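Local coordinates for Sodium/calcium exchanger membrane region domain-containing protein (Archaeoglobus fulgidus, PDB 4KPP) that probably moves calcium ions across the membrane in exchange for protons, as a counter-transporter of the sodium/calcium exchanger family, at residues 33-36 with 37-41; 213-216 with 217-221; 250-253 with 254-258; 281-284 with 285-289. All coordinates share one frame; numbering follows the deposited sequence.

Contact 1. Residues 33-36 with 37-41; sequences LTQT and LLSGL
Ser39 turns its hydroxyl back along the helix onto Gln35 O, one turn earlier, and the OG-to-O distance is 2.5 Å. The serine torsion (chi1 58°) sets OG between its own backbone N and carbonyl carbon, and from there it can share the acceptor that Ser39 N already uses at 3.0 Å. The two donors approach Gln35 O from opposite faces of the carbonyl plane, both tilted out of it. With an alanine here the hydroxyl is gone, and Gln35 O would probably be left with the one amide bond from Ser39 N. The serine side chain also touches Phe227 of helix 224-237 and Trp20 of helix 18-25.

On the surface of the same turn, Leu33 and Leu37 lie at a slant to each other, CG of Leu33 meeting CD1 of Leu37 at 4.1 Å. Leu37 CG drops over the backbone and lies 3.3 Å from Leu33 O, because chi1 of -61° swings it beside its own N. Leu38 repeats this one residue on, with CG 3.4 Å from Thr34 O. Thr36 points its hydroxyl back to Ala32 O, while Gln35 NE2 hydrogen-bonds Ala226 O, next to helix 224-237.

In this part of transmembrane helix 32-60 the hydroxyls of Ser39 and Thr36, both on buried residues, are thus each satisfied by a carbonyl of the same helix, and Leu33 and Leu37 give the surface an apolar character.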
loop_
_atom_site.group_PDB
_atom_site.type_symbol
_atom_site.label_atom_id
_atom_site.label_comp_id
_atom_site.label_asym_id
_atom_site.label_seq_id
_atom_site.Cartn_x
_atom_site.Cartn_y
_atom_site.Cartn_z
ATOM N N LEU A 33 -22.358 -5.970 -10.614
ATOM C CA LEU A 33 -21.287 -5.275 -11.321
ATOM C C LEU A 33 -21.379 -3.756 -11.184
ATOM O O LEU A 33 -20.383 -3.091 -10.898
ATOM C CB LEU A 33 -21.257 -5.673 -12.799
ATOM C CG LEU A 33 -20.142 -5.015 -13.616
ATOM C CD1 LEU A 33 -18.779 -5.391 -13.042
ATOM C CD2 LEU A 33 -20.230 -5.373 -15.097
ATOM N N THR A 34 -22.570 -3.207 -11.388
ATOM C CA THR A 34 -22.741 -1.759 -11.324
ATOM C C THR A 34 -22.541 -1.220 -9.904
ATOM O O THR A 34 -22.022 -0.117 -9.722
ATOM C CB THR A 34 -24.090 -1.304 -11.926
ATOM O OG1 THR A 34 -24.764 -0.436 -11.010
ATOM C CG2 THR A 34 -24.971 -2.498 -12.226
ATOM N N GLN A 35 -22.929 -2.007 -8.904
ATOM C CA GLN A 35 -22.644 -1.653 -7.517
ATOM C C GLN A 35 -21.139 -1.552 -7.290
ATOM O O GLN A 35 -20.670 -0.657 -6.592
ATOM C CB GLN A 35 -23.251 -2.665 -6.542
ATOM C CG GLN A 35 -22.780 -2.463 -5.103
ATOM C CD GLN A 35 -23.501 -3.344 -4.102
ATOM O OE1 GLN A 35 -24.712 -3.233 -3.912
ATOM N NE2 GLN A 35 -22.753 -4.221 -3.445
ATOM N N THR A 36 -20.394 -2.471 -7.895
ATOM C CA THR A 36 -18.940 -2.502 -7.774
ATOM C C THR A 36 -18.307 -1.282 -8.429
ATOM O O THR A 36 -17.431 -0.637 -7.852
ATOM C CB THR A 36 -18.352 -3.765 -8.433
ATOM O OG1 THR A 36 -18.980 -4.928 -7.886
ATOM C CG2 THR A 36 -16.849 -3.847 -8.203
ATOM N N LEU A 37 -18.757 -0.978 -9.642
ATOM C CA LEU A 37 -18.244 0.161 -10.394
ATOM C C LEU A 37 -18.478 1.485 -9.664
ATOM O O LEU A 37 -17.552 2.276 -9.495
ATOM C CB LEU A 37 -18.876 0.199 -11.788
ATOM C CG LEU A 37 -18.586 -1.029 -12.656
ATOM C CD1 LEU A 37 -19.374 -0.991 -13.959
ATOM C CD2 LEU A 37 -17.094 -1.139 -12.928
ATOM N N LEU A 38 -19.713 1.714 -9.229
ATOM C CA LEU A 38 -20.075 2.963 -8.567
ATOM C C LEU A 38 -19.398 3.137 -7.207
ATOM O O LEU A 38 -18.835 4.194 -6.920
ATOM C CB LEU A 38 -21.595 3.081 -8.430
ATOM C CG LEU A 38 -22.372 3.258 -9.739
ATOM C CD1 LEU A 38 -23.853 3.497 -9.467
ATOM C CD2 LEU A 38 -21.784 4.385 -10.590
ATOM N N SER A 39 -19.449 2.101 -6.377
ATOM C CA SER A 39 -18.825 2.152 -5.058
ATOM C C SER A 39 -17.311 2.218 -5.196
ATOM O O SER A 39 -16.636 2.894 -4.415
ATOM C CB SER A 39 -19.232 0.942 -4.215
ATOM O OG SER A 39 -18.876 -0.263 -4.869
ATOM N N GLY A 40 -16.790 1.517 -6.200
ATOM C CA GLY A 40 -15.377 1.568 -6.528
ATOM C C GLY A 40 -14.966 2.930 -7.059
ATOM O O GLY A 40 -13.868 3.412 -6.770
ATOM N N LEU A 41 -15.843 3.551 -7.841
ATOM C CA LEU A 41 -15.583 4.896 -8.339
ATOM C C LEU A 41 -15.466 5.873 -7.169
ATOM O O LEU A 41 -14.574 6.721 -7.144
ATOM C CB LEU A 41 -16.683 5.339 -9.309
ATOM C CG LEU A 41 -16.558 6.731 -9.933
ATOM C CD1 LEU A 41 -15.238 6.875 -10.683
ATOM C CD2 LEU A 41 -17.737 7.019 -10.854
#

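Contact 2. Residues 213-216 with 217-221; sequences FLFA and GFTIL
Thr219 and Phe215 meet one turn apart on the transmembrane alpha-helix 202-221, where the threonine hydroxyl folds back onto a main-chain carbonyl. Phe215 O accepts from Thr219 N and from Thr219 OG1, each at 2.9 Å, the two donors arriving from opposite faces of the carbonyl plane. This double grip belongs to the tight side of the contact. A chi1 of -67° places OG1 beside the threonine's own N, close enough for the backward bond, and CB of Thr219 is carried to 3.4 Å from the same oxygen. Next to it Ala216, small and buried, touches Ala46 and Ile50 of helix 32-60, consistent with a close approach of the two helices. Ile220 continues that buried stripe, against Ile50 and against Pro77 and Ala80 of helix 76-91.

The other side is looser. Leu214 and Phe218 both lie on the surface, and their side chains run outward instead of packing on each other; what joins them is mainly the backbone bond from Phe218 N to Leu214 O, 2.8 Å. A bound oleic acid touches Phe218, consistent with a lipid-facing flank of the helix. CB of Phe218 is still drawn in, 3.1 Å from Leu214 O, before the ring turns away.

Phe215 keeps its ring on the threonine side, near Thr17 and Leu21, with Thr219 OG1 over one face, displaced toward the rim and 3.8 Å from CE1.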
loop_
_atom_site.group_PDB
_atom_site.type_symbol
_atom_site.label_atom_id
_atom_site.label_comp_id
_atom_site.label_asym_id
_atom_site.label_seq_id
_atom_site.Cartn_x
_atom_site.Cartn_y
_atom_site.Cartn_z
ATOM N N PHE A 213 -10.813 15.526 4.362
ATOM C CA PHE A 213 -10.498 14.299 5.086
ATOM C C PHE A 213 -11.753 13.595 5.600
ATOM O O PHE A 213 -11.925 12.391 5.402
ATOM C CB PHE A 213 -9.576 14.608 6.266
ATOM C CG PHE A 213 -8.131 14.289 6.014
ATOM C CD1 PHE A 213 -7.770 13.143 5.326
ATOM C CD2 PHE A 213 -7.132 15.136 6.471
ATOM C CE1 PHE A 213 -6.440 12.846 5.097
ATOM C CE2 PHE A 213 -5.799 14.845 6.245
ATOM C CZ PHE A 213 -5.452 13.697 5.556
ATOM N N LEU A 214 -12.623 14.350 6.266
ATOM C CA LEU A 214 -13.831 13.773 6.845
ATOM C C LEU A 214 -14.781 13.270 5.768
ATOM O O LEU A 214 -15.367 12.198 5.905
ATOM C CB LEU A 214 -14.544 14.778 7.756
ATOM C CG LEU A 214 -13.838 15.127 9.068
ATOM C CD1 LEU A 214 -14.621 16.181 9.830
ATOM C CD2 LEU A 214 -13.632 13.882 9.919
ATOM N N PHE A 215 -14.926 14.044 4.695
ATOM C CA PHE A 215 -15.835 13.675 3.618
ATOM C C PHE A 215 -15.340 12.449 2.866
ATOM O O PHE A 215 -16.111 11.541 2.570
ATOM C CB PHE A 215 -16.040 14.833 2.642
ATOM C CG PHE A 215 -16.750 14.433 1.380
ATOM C CD1 PHE A 215 -18.102 14.125 1.397
ATOM C CD2 PHE A 215 -16.066 14.354 0.179
ATOM C CE1 PHE A 215 -18.756 13.748 0.238
ATOM C CE2 PHE A 215 -16.715 13.978 -0.984
ATOM C CZ PHE A 215 -18.060 13.675 -0.953
ATOM N N ALA A 216 -14.047 12.430 2.559
ATOM C CA ALA A 216 -13.454 11.312 1.838
ATOM C C ALA A 216 -13.417 10.062 2.712
ATOM O O ALA A 216 -13.707 8.959 2.243
ATOM C CB ALA A 216 -12.064 11.670 1.358
ATOM N N GLY A 217 -13.066 10.243 3.982
ATOM C CA GLY A 217 -13.041 9.149 4.934
ATOM C C GLY A 217 -14.423 8.561 5.144
ATOM O O GLY A 217 -14.579 7.343 5.230
ATOM N N PHE A 218 -15.428 9.431 5.226
ATOM C CA PHE A 218 -16.816 8.997 5.333
ATOM C C PHE A 218 -17.230 8.200 4.102
ATOM O O PHE A 218 -17.850 7.143 4.214
ATOM C CB PHE A 218 -17.740 10.203 5.514
ATOM C CG PHE A 218 -19.204 9.879 5.386
ATOM C CD1 PHE A 218 -19.889 9.278 6.431
ATOM C CD2 PHE A 218 -19.898 10.191 4.226
ATOM C CE1 PHE A 218 -21.237 8.986 6.317
ATOM C CE2 PHE A 218 -21.247 9.899 4.108
ATOM C CZ PHE A 218 -21.914 9.297 5.155
ATOM N N THR A 219 -16.875 8.715 2.929
ATOM C CA THR A 219 -17.217 8.073 1.666
ATOM C C THR A 219 -16.637 6.664 1.561
ATOM O O THR A 219 -17.337 5.723 1.190
ATOM C CB THR A 219 -16.743 8.918 0.474
ATOM O OG1 THR A 219 -17.495 10.135 0.431
ATOM C CG2 THR A 219 -16.936 8.166 -0.831
ATOM N N ILE A 220 -15.360 6.524 1.897
ATOM C CA ILE A 220 -14.704 5.221 1.878
ATOM C C ILE A 220 -15.412 4.209 2.783
ATOM O O ILE A 220 -15.690 3.083 2.367
ATOM C CB ILE A 220 -13.216 5.340 2.267
ATOM C CG1 ILE A 220 -12.447 6.078 1.169
ATOM C CG2 ILE A 220 -12.607 3.969 2.512
ATOM C CD1 ILE A 220 -10.968 6.237 1.448
ATOM N N LEU A 221 -15.720 4.618 4.011
ATOM C CA LEU A 221 -16.383 3.732 4.965
ATOM C C LEU A 221 -17.796 3.347 4.521
ATOM O O LEU A 221 -18.299 2.284 4.884
ATOM C CB LEU A 221 -16.407 4.358 6.365
ATOM C CG LEU A 221 -15.036 4.682 6.971
ATOM C CD1 LEU A 221 -15.171 5.377 8.321
ATOM C CD2 LEU A 221 -14.174 3.431 7.085
#

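Contact 3. Residues 250-253 with 254-258; sequences APLA and SESPE
Glu255 starts its side chain just beyond the carbonyl oxygen of Pro251, four residues back. Its CB lies 3.3 Å from Pro251 O, and CG is closer still, at 3.1 Å from that oxygen, since chi1 of -55° sets CG beside the backbone N that also bonds there. Glu255 N reaches Pro251 O at 2.6 Å, nearly along the C=O axis. Past CG the chain bends at chi2 (-74°), lifting the carboxylate off the backbone, and at the tip OE2 probably accepts from Gln285 NE2 and lies 2.8 Å from Glu258 OE2.

Ser254 grips the turn before: its OG donates to Ala250 O at 3.2 Å, while its amide makes only weak bonds, to Ala250 O and Pro251 O. Without the hydroxyl, as in an alanine here, Ala250 O would probably be held by weak amide bonds alone. Pro251 and Pro257 have no N-H to give and helix 242-267 is kinked at both, Glu258 N likewise lacking a bond to the turn before; Pro257 presents CD to Ala253 O at 3.7 Å.

Four helices border the kinked turn. Ser254 faces Pro77, Glu78 and Val81 of helix 76-91, Glu255 and Glu258 touch Leu111 of helix 96-127, Pro257 packs on helix 32-60, and Ala253 meets Phe227 of helix 224-237.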
loop_
_atom_site.group_PDB
_atom_site.type_symbol
_atom_site.label_atom_id
_atom_site.label_comp_id
_atom_site.label_asym_id
_atom_site.label_seq_id
_atom_site.Cartn_x
_atom_site.Cartn_y
_atom_site.Cartn_z
ATOM N N ALA A 250 -9.363 -6.336 -6.290
ATOM C CA ALA A 250 -9.594 -5.410 -5.181
ATOM C C ALA A 250 -8.396 -4.507 -4.842
ATOM O O ALA A 250 -8.575 -3.305 -4.660
ATOM C CB ALA A 250 -10.104 -6.152 -3.935
ATOM N N PRO A 251 -7.177 -5.071 -4.747
ATOM C CA PRO A 251 -6.058 -4.162 -4.471
ATOM C C PRO A 251 -5.757 -3.230 -5.642
ATOM O O PRO A 251 -5.249 -2.128 -5.427
ATOM C CB PRO A 251 -4.879 -5.115 -4.247
ATOM C CG PRO A 251 -5.496 -6.392 -3.845
ATOM C CD PRO A 251 -6.761 -6.482 -4.640
ATOM N N LEU A 252 -6.066 -3.668 -6.860
ATOM C CA LEU A 252 -5.833 -2.848 -8.042
ATOM C C LEU A 252 -6.611 -1.544 -7.922
ATOM O O LEU A 252 -6.112 -0.476 -8.266
ATOM C CB LEU A 252 -6.244 -3.595 -9.311
ATOM C CG LEU A 252 -5.635 -3.066 -10.613
ATOM C CD1 LEU A 252 -4.138 -3.348 -10.666
ATOM C CD2 LEU A 252 -6.341 -3.649 -11.828
ATOM N N ALA A 253 -7.832 -1.638 -7.409
ATOM C CA ALA A 253 -8.665 -0.461 -7.207
ATOM C C ALA A 253 -8.189 0.373 -6.020
ATOM O O ALA A 253 -8.474 1.568 -5.935
ATOM C CB ALA A 253 -10.117 -0.870 -7.021
ATOM N N SER A 254 -7.465 -0.262 -5.101
ATOM C CA SER A 254 -6.988 0.422 -3.902
ATOM C C SER A 254 -5.611 1.052 -4.117
ATOM O O SER A 254 -5.301 2.090 -3.535
ATOM C CB SER A 254 -6.948 -0.544 -2.710
ATOM O OG SER A 254 -8.229 -1.094 -2.437
ATOM N N GLU A 255 -4.792 0.419 -4.954
ATOM C CA GLU A 255 -3.424 0.877 -5.177
ATOM C C GLU A 255 -3.298 1.781 -6.407
ATOM O O GLU A 255 -2.256 2.400 -6.625
ATOM C CB GLU A 255 -2.471 -0.318 -5.302
ATOM C CG GLU A 255 -2.513 -1.302 -4.133
ATOM C CD GLU A 255 -1.846 -0.772 -2.873
ATOM O OE1 GLU A 255 -2.462 -0.884 -1.792
ATOM O OE2 GLU A 255 -0.708 -0.259 -2.959
ATOM N N SER A 256 -4.358 1.855 -7.207
ATOM C CA SER A 256 -4.367 2.715 -8.396
ATOM C C SER A 256 -4.169 4.220 -8.141
ATOM O O SER A 256 -3.366 4.851 -8.831
ATOM C CB SER A 256 -5.628 2.483 -9.238
ATOM O OG SER A 256 -5.600 1.206 -9.849
ATOM N N PRO A 257 -4.911 4.807 -7.178
ATOM C CA PRO A 257 -4.711 6.242 -6.940
ATOM C C PRO A 257 -3.281 6.557 -6.523
ATOM O O PRO A 257 -2.729 7.582 -6.926
ATOM C CB PRO A 257 -5.668 6.540 -5.781
ATOM C CG PRO A 257 -6.739 5.514 -5.915
ATOM C CD PRO A 257 -6.029 4.276 -6.373
ATOM N N GLU A 258 -2.696 5.670 -5.725
ATOM C CA GLU A 258 -1.307 5.795 -5.304
ATOM C C GLU A 258 -0.362 5.721 -6.501
ATOM O O GLU A 258 0.620 6.458 -6.575
ATOM C CB GLU A 258 -0.966 4.686 -4.311
ATOM C CG GLU A 258 0.510 4.556 -3.998
ATOM C CD GLU A 258 0.879 3.147 -3.591
ATOM O OE1 GLU A 258 1.891 2.969 -2.884
ATOM O OE2 GLU A 258 0.152 2.214 -3.988
#

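Contact 4. Residues 281-284 with 285-289; sequences SKVN and QWTLL
Asn284 O bridges the break in the backbone, accepting from Leu289 N at 3.0 Å nearly straight on and from Thr287 N, above its carbonyl plane, as the chain leaves helix 271-285 at Trp286 and restarts as helix 288-299. The result is a break between two successive helices, buried near the middle of the protein. Thr287 sits at the N-cap position of the second helix, yet its hydroxyl points back into the first: OG1 donates to Val283 O at 2.6 Å, on the opposite face of that carbonyl from Trp286 N.

Gln285 runs its side chain back along its own helix toward Ser281, extended beyond CG. Its NE2 donates to Ser281 OG at 2.8 Å with the hydroxyl close to the amide plane. Ser281 OG is in turn bonded to Glu258, which makes a chain of polar groups through the core.

Lys282 and Trp286 run alongside each other, pointing the same way. The bend in the lysine at chi2 (62°) brings its end over the indole, while Asn108 and Ser324 hydrogen-bond the ammonium and would help fix its position. Trp286 NE1 is held by Thr149. In this cation-pi contact Lys282 NZ lies over one face of the five-membered ring, 3.7 Å from its centroid and nearest to CG, at 3.4 Å.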
loop_
_atom_site.group_PDB
_atom_site.type_symbol
_atom_site.label_atom_id
_atom_site.label_comp_id
_atom_site.label_asym_id
_atom_site.label_seq_id
_atom_site.Cartn_x
_atom_site.Cartn_y
_atom_site.Cartn_z
ATOM N N SER A 281 5.307 3.000 1.293
ATOM C CA SER A 281 3.982 2.393 1.244
ATOM C C SER A 281 4.092 0.882 1.390
ATOM O O SER A 281 3.232 0.243 2.006
ATOM C CB SER A 281 3.271 2.741 -0.063
ATOM O OG SER A 281 2.016 2.091 -0.146
ATOM N N LYS A 282 5.148 0.314 0.813
ATOM C CA LYS A 282 5.449 -1.099 1.010
ATOM C C LYS A 282 5.696 -1.367 2.487
ATOM O O LYS A 282 5.244 -2.374 3.015
ATOM C CB LYS A 282 6.650 -1.535 0.163
ATOM C CG LYS A 282 7.266 -2.881 0.554
ATOM C CD LYS A 282 6.290 -4.045 0.410
ATOM C CE LYS A 282 6.916 -5.331 0.944
ATOM N NZ LYS A 282 5.994 -6.501 0.907
ATOM N N VAL A 283 6.390 -0.451 3.156
ATOM C CA VAL A 283 6.684 -0.615 4.579
ATOM C C VAL A 283 5.415 -0.754 5.421
ATOM O O VAL A 283 5.282 -1.718 6.176
ATOM C CB VAL A 283 7.560 0.540 5.134
ATOM C CG1 VAL A 283 7.807 0.358 6.629
ATOM C CG2 VAL A 283 8.876 0.615 4.386
ATOM N N ASN A 284 4.480 0.188 5.296
ATOM C CA ASN A 284 3.263 0.117 6.111
ATOM C C ASN A 284 2.371 -1.074 5.760
ATOM O O ASN A 284 1.775 -1.695 6.643
ATOM C CB ASN A 284 2.471 1.439 6.123
ATOM C CG ASN A 284 1.685 1.681 4.846
ATOM O OD1 ASN A 284 0.667 1.036 4.596
ATOM N ND2 ASN A 284 2.135 2.643 4.049
ATOM N N GLN A 285 2.297 -1.403 4.474
ATOM C CA GLN A 285 1.473 -2.525 4.041
ATOM C C GLN A 285 2.081 -3.866 4.451
ATOM O O GLN A 285 1.388 -4.882 4.516
ATOM C CB GLN A 285 1.209 -2.466 2.533
ATOM C CG GLN A 285 0.313 -1.297 2.139
ATOM C CD GLN A 285 0.011 -1.244 0.658
ATOM O OE1 GLN A 285 -0.775 -2.038 0.146
ATOM N NE2 GLN A 285 0.631 -0.298 -0.040
ATOM N N TRP A 286 3.375 -3.852 4.749
ATOM C CA TRP A 286 4.084 -5.065 5.130
ATOM C C TRP A 286 4.354 -5.068 6.633
ATOM O O TRP A 286 5.080 -5.919 7.143
ATOM C CB TRP A 286 5.381 -5.183 4.323
ATOM C CG TRP A 286 6.057 -6.524 4.354
ATOM C CD1 TRP A 286 7.386 -6.760 4.563
ATOM C CD2 TRP A 286 5.450 -7.811 4.155
ATOM N NE1 TRP A 286 7.644 -8.106 4.512
ATOM C CE2 TRP A 286 6.474 -8.775 4.265
ATOM C CE3 TRP A 286 4.144 -8.242 3.900
ATOM C CZ2 TRP A 286 6.231 -10.140 4.128
ATOM C CZ3 TRP A 286 3.907 -9.599 3.767
ATOM C CH2 TRP A 286 4.945 -10.531 3.879
ATOM N N THR A 287 3.755 -4.108 7.335
ATOM C CA THR A 287 3.855 -4.019 8.792
ATOM C C THR A 287 2.499 -3.713 9.431
ATOM O O THR A 287 1.842 -4.607 9.964
ATOM C CB THR A 287 4.884 -2.953 9.250
ATOM O OG1 THR A 287 4.590 -1.690 8.636
ATOM C CG2 THR A 287 6.306 -3.378 8.885
ATOM N N LEU A 288 2.091 -2.447 9.365
ATOM C CA LEU A 288 0.833 -1.996 9.960
ATOM C C LEU A 288 -0.385 -2.763 9.439
ATOM O O LEU A 288 -1.299 -3.081 10.203
ATOM C CB LEU A 288 0.639 -0.492 9.734
ATOM C CG LEU A 288 -0.615 0.122 10.367
ATOM C CD1 LEU A 288 -0.518 0.133 11.891
ATOM C CD2 LEU A 288 -0.871 1.523 9.831
ATOM N N LEU A 289 -0.390 -3.057 8.141
ATOM C CA LEU A 289 -1.508 -3.751 7.514
ATOM C C LEU A 289 -1.699 -5.145 8.104
ATOM O O LEU A 289 -2.821 -5.549 8.404
ATOM C CB LEU A 289 -1.290 -3.861 6.004
ATOM C CG LEU A 289 -2.502 -3.656 5.087
ATOM C CD1 LEU A 289 -2.336 -4.435 3.786
ATOM C CD2 LEU A 289 -3.821 -4.009 5.765
#

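How the contacts relate
From the N terminus the four contacts come strictly in series; each is a local turn of continuous chain, so none closes a long loop, and none nests in or crosses another. Contact 1 lies near the start of helix 32-60 and contact 2 late in helix 202-221, their centres about 17 Å apart; farther down helix 32-60, Ala46 and Ile50 meet contact 2. Contact 3, in helix 242-267, also borders that helix through Pro257. Only contacts 3 and 4 touch: Glu255 OE2 approaches Gln285 NE2 at 3.2 Å, a probable hydrogen bond, and Glu258 approaches Ser281, tying helix 242-267 to the end of helix 271-285, just before the break.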